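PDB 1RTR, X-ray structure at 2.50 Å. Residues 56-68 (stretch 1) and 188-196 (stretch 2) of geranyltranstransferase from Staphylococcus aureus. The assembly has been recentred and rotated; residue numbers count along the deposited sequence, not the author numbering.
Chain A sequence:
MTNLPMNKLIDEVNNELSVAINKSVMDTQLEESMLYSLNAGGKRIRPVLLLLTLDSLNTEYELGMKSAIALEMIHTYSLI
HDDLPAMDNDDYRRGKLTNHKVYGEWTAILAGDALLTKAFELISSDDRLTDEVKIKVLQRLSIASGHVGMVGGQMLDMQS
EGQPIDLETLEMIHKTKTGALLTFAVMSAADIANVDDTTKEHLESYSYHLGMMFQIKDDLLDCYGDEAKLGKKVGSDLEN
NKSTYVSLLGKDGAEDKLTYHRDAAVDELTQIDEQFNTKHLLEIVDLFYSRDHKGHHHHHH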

# COMPACT_ATOMS: atom_id res chain seq x y z
N SER A 56 -28.07 2.86 5.36
CA SER A 56 -28.98 3.72 4.61
C SER A 56 -29.41 3.08 3.32
O SER A 56 -30.50 3.36 2.80
CB SER A 56 -28.32 5.05 4.24
OG SER A 56 -27.65 5.61 5.35
N LEU A 57 -28.55 2.24 2.77
CA LEU A 57 -28.83 1.61 1.49
C LEU A 57 -29.47 0.22 1.65
O LEU A 57 -29.45 -0.59 0.71
CB LEU A 57 -27.55 1.55 0.66
CG LEU A 57 -27.17 2.64 -0.36
CD1 LEU A 57 -27.91 3.98 -0.22
CD2 LEU A 57 -25.64 2.83 -0.33
N ASN A 58 -30.04 -0.06 2.83
CA ASN A 58 -30.81 -1.28 3.07
C ASN A 58 -29.96 -2.56 3.03
O ASN A 58 -30.46 -3.65 2.72
CB ASN A 58 -31.99 -1.41 2.08
CG ASN A 58 -32.96 -0.24 2.17
OD1 ASN A 58 -33.10 0.41 3.21
ND2 ASN A 58 -33.63 0.05 1.06
N THR A 59 -28.68 -2.43 3.35
CA THR A 59 -27.75 -3.53 3.19
C THR A 59 -27.16 -3.87 4.53
O THR A 59 -26.98 -2.99 5.38
CB THR A 59 -26.67 -3.12 2.18
OG1 THR A 59 -27.29 -2.94 0.89
CG2 THR A 59 -25.69 -4.25 1.92
N GLU A 60 -26.89 -5.15 4.75
CA GLU A 60 -26.28 -5.59 6.00
C GLU A 60 -24.93 -4.90 6.20
O GLU A 60 -23.97 -5.16 5.48
CB GLU A 60 -26.13 -7.12 6.03
CG GLU A 60 -25.47 -7.66 7.30
CD GLU A 60 -26.02 -7.04 8.57
OE1 GLU A 60 -25.22 -6.74 9.50
OE2 GLU A 60 -27.27 -6.84 8.63
N TYR A 61 -24.86 -4.01 7.20
CA TYR A 61 -23.66 -3.22 7.42
C TYR A 61 -22.38 -4.05 7.66
O TYR A 61 -21.26 -3.55 7.45
CB TYR A 61 -23.88 -2.17 8.52
CG TYR A 61 -23.60 -2.62 9.93
CD1 TYR A 61 -24.64 -3.07 10.76
CD2 TYR A 61 -22.31 -2.60 10.44
CE1 TYR A 61 -24.39 -3.49 12.05
CE2 TYR A 61 -22.05 -3.02 11.73
CZ TYR A 61 -23.09 -3.46 12.53
OH TYR A 61 -22.82 -3.88 13.81
N GLU A 62 -22.54 -5.30 8.09
CA GLU A 62 -21.38 -6.14 8.41
C GLU A 62 -20.63 -6.57 7.16
O GLU A 62 -19.45 -6.89 7.22
CB GLU A 62 -21.75 -7.35 9.28
CG GLU A 62 -22.13 -6.99 10.71
CD GLU A 62 -20.95 -6.66 11.60
OE1 GLU A 62 -21.18 -6.24 12.75
OE2 GLU A 62 -19.78 -6.83 11.17
N LEU A 63 -21.33 -6.55 6.03
CA LEU A 63 -20.67 -6.77 4.74
C LEU A 63 -19.46 -5.86 4.54
O LEU A 63 -18.48 -6.25 3.92
CB LEU A 63 -21.66 -6.64 3.58
CG LEU A 63 -22.65 -7.79 3.33
CD1 LEU A 63 -23.60 -7.47 2.17
CD2 LEU A 63 -21.93 -9.10 3.04
N GLY A 64 -19.52 -4.65 5.10
CA GLY A 64 -18.47 -3.68 4.89
C GLY A 64 -17.47 -3.54 6.01
O GLY A 64 -16.62 -2.64 5.97
N MET A 65 -17.55 -4.42 7.01
CA MET A 65 -16.65 -4.30 8.16
C MET A 65 -15.17 -4.38 7.78
O MET A 65 -14.38 -3.57 8.25
CB MET A 65 -16.95 -5.31 9.26
CG MET A 65 -16.12 -5.03 10.52
SD MET A 65 -16.59 -3.46 11.31
CE MET A 65 -15.18 -2.75 11.57
N LYS A 66 -14.80 -5.35 6.95
CA LYS A 66 -13.41 -5.49 6.56
C LYS A 66 -12.92 -4.26 5.79
O LYS A 66 -11.83 -3.76 6.08
CB LYS A 66 -13.15 -6.80 5.80
CG LYS A 66 -13.09 -8.05 6.71
CD LYS A 66 -12.08 -9.08 6.20
CE LYS A 66 -12.52 -10.53 6.47
NZ LYS A 66 -12.19 -10.96 7.87
N SER A 67 -13.74 -3.77 4.85
CA SER A 67 -13.42 -2.54 4.10
C SER A 67 -13.25 -1.34 5.03
O SER A 67 -12.30 -0.57 4.88
CB SER A 67 -14.50 -2.25 3.05
OG SER A 67 -14.47 -3.21 2.02
N ALA A 68 -14.16 -1.20 6.00
CA ALA A 68 -14.06 -0.18 7.04
C ALA A 68 -12.78 -0.31 7.86
O ALA A 68 -12.13 0.71 8.14
CB ALA A 68 -15.29 -0.23 7.96
N SER A 188 -17.56 2.96 -1.78
CA SER A 188 -17.32 1.54 -1.54
C SER A 188 -18.63 0.90 -1.03
O SER A 188 -19.01 -0.19 -1.49
CB SER A 188 -16.17 1.31 -0.55
OG SER A 188 -16.56 1.63 0.78
N ALA A 189 -19.33 1.60 -0.15
CA ALA A 189 -20.62 1.12 0.34
C ALA A 189 -21.63 1.03 -0.80
O ALA A 189 -22.32 0.01 -0.98
CB ALA A 189 -21.15 1.99 1.48
N ALA A 190 -21.69 2.07 -1.61
CA ALA A 190 -22.63 2.07 -2.73
C ALA A 190 -22.36 0.87 -3.63
O ALA A 190 -23.31 0.29 -4.20
CB ALA A 190 -22.51 3.35 -3.50
N ASP A 191 -21.08 0.52 -3.74
CA ASP A 191 -20.64 -0.63 -4.56
C ASP A 191 -20.99 -1.99 -3.94
O ASP A 191 -21.42 -2.91 -4.64
CB ASP A 191 -19.14 -0.53 -4.85
CG ASP A 191 -18.83 0.33 -6.06
OD1 ASP A 191 -19.78 0.66 -6.81
OD2 ASP A 191 -17.68 0.74 -6.36
N ILE A 192 -20.82 -2.11 -2.62
CA ILE A 192 -21.23 -3.32 -1.93
C ILE A 192 -22.75 -3.48 -2.02
O ILE A 192 -23.26 -4.58 -2.26
CB ILE A 192 -20.75 -3.31 -0.49
CG1 ILE A 192 -19.22 -3.45 -0.44
CG2 ILE A 192 -21.45 -4.41 0.33
CD1 ILE A 192 -18.58 -2.76 0.74
N ALA A 193 -23.48 -2.37 -1.86
CA ALA A 193 -24.95 -2.38 -1.94
C ALA A 193 -25.46 -2.61 -3.35
O ALA A 193 -26.61 -3.00 -3.55
CB ALA A 193 -25.52 -1.10 -1.38
N ASN A 194 -24.62 -2.38 -4.35
CA ASN A 194 -25.03 -2.55 -5.74
C ASN A 194 -26.20 -1.63 -6.13
O ASN A 194 -27.09 -2.03 -6.88
CB ASN A 194 -25.37 -4.02 -6.02
CG ASN A 194 -25.58 -4.30 -7.49
OD1 ASN A 194 -26.46 -5.08 -7.85
ND2 ASN A 194 -24.78 -3.66 -8.34
N VAL A 195 -26.17 -0.40 -5.63
CA VAL A 195 -27.20 0.58 -5.97
C VAL A 195 -27.04 1.12 -7.40
O VAL A 195 -26.00 0.95 -8.05
CB VAL A 195 -27.28 1.72 -4.95
CG1 VAL A 195 -27.83 1.20 -3.63
CG2 VAL A 195 -25.93 2.41 -4.74
N ASP A 196 -28.11 1.75 -7.90
CA ASP A 196 -28.15 2.19 -9.29
C ASP A 196 -27.30 3.45 -9.54
O ASP A 196 -27.01 4.22 -8.62
CB ASP A 196 -29.61 2.36 -9.76
CG ASP A 196 -30.27 3.64 -9.24
OD1 ASP A 196 -30.11 3.98 -8.04
OD2 ASP A 196 -30.97 4.37 -9.98

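No hydrogen bond or salt bridge joins these two stretches. The contact, 346 Å² summed over both sides, is made by van der Waals packing, and it brings together residues at least 125 positions apart in the sequence. The backbones diverge along the contact: Thr59 and Ala193 have their CA atoms 6.0 Å apart, and the spacing widens to 7.0 Å between the CA atoms of Gly64 and Ala189, then to 8.0 Å between those of Ser67 and Ser188.

The apolar packing has two centres. The first is Leu57, the first residue to leave helical geometry after a helix, which points toward stretch 2 and reaches four of its residues. Leu57 CG lies 3.6 Å from Val195 CG1, Leu57 CB lies 3.9 Å from Ala193 CB, and Leu57 CD2 comes within 3.9 Å of Ala190 CA and 4.4 Å of Ala189 O. The distance to Ala190 CA is shorter than the 4.5 Å from Leu57 CD2 to Ala190 CB, which is consistent with Ala190 pointing its own CB away: here the leucine methyl rests on the helix backbone. Both chi angles of Leu57 lie between the usual wells, at -93° and 17°. The two alanines serve differently: Ala190 offers its CA to the leucine, while Ala193 offers a compact methyl to Leu57 and Thr59. The branched Val195 supplies bulk just after the helix, where the chain turns through the positive phi of Asn194.

Ile192 is the second centre. It points toward stretch 1 and has 76 Å² covered by it, much as Leu57 has 74 Å² covered in return. Its chi1 is m and its chi2 t, and its two methyl ends meet different neighbours: Ile192 CG2 is 3.9 Å from Leu63 CB, whereas Ile192 CD1 is 4.3 Å from Gly64 CA and also 4.3 Å from Ser67 OG. Gly64 has no side chain to place between its backbone and this methyl; a CB modelled there would lie 3.9 Å from Ile192 CD1, a normal contact distance, so this gap alone does not demand glycine. Ser67, buried and short, adds a modest surface one helical turn further on.

Thr59 takes part while keeping its hydrogen bond local. Thr59 OG1 sits 3.4 Å from Ala193 CB, a contact with a methyl and no hydrogen bond, but the hydroxyl donates to Leu57 O at 3.2 Å within its own stretch. A threonine here can therefore face an apolar neighbour while its hydroxyl remains satisfied.

Backbone hydrogen bonds within each stretch support its shape. Leu63 N to Glu60 O at 3.0 Å and Gly64 N to Tyr61 O at 3.1 Å form the tight turns leading into the helix that Gly64 precedes as N-cap. In stretch 2, Ile192 N to Ser188 O at 2.9 Å and Ala193 N to Ala189 O at 2.8 Å hold the helical turns that present Ile192 and Ala193 together. The design lesson is economical: Leu57 and Ile192 carry the largest covered areas of their stretches, each packing on a mix of small and branched aliphatic residues.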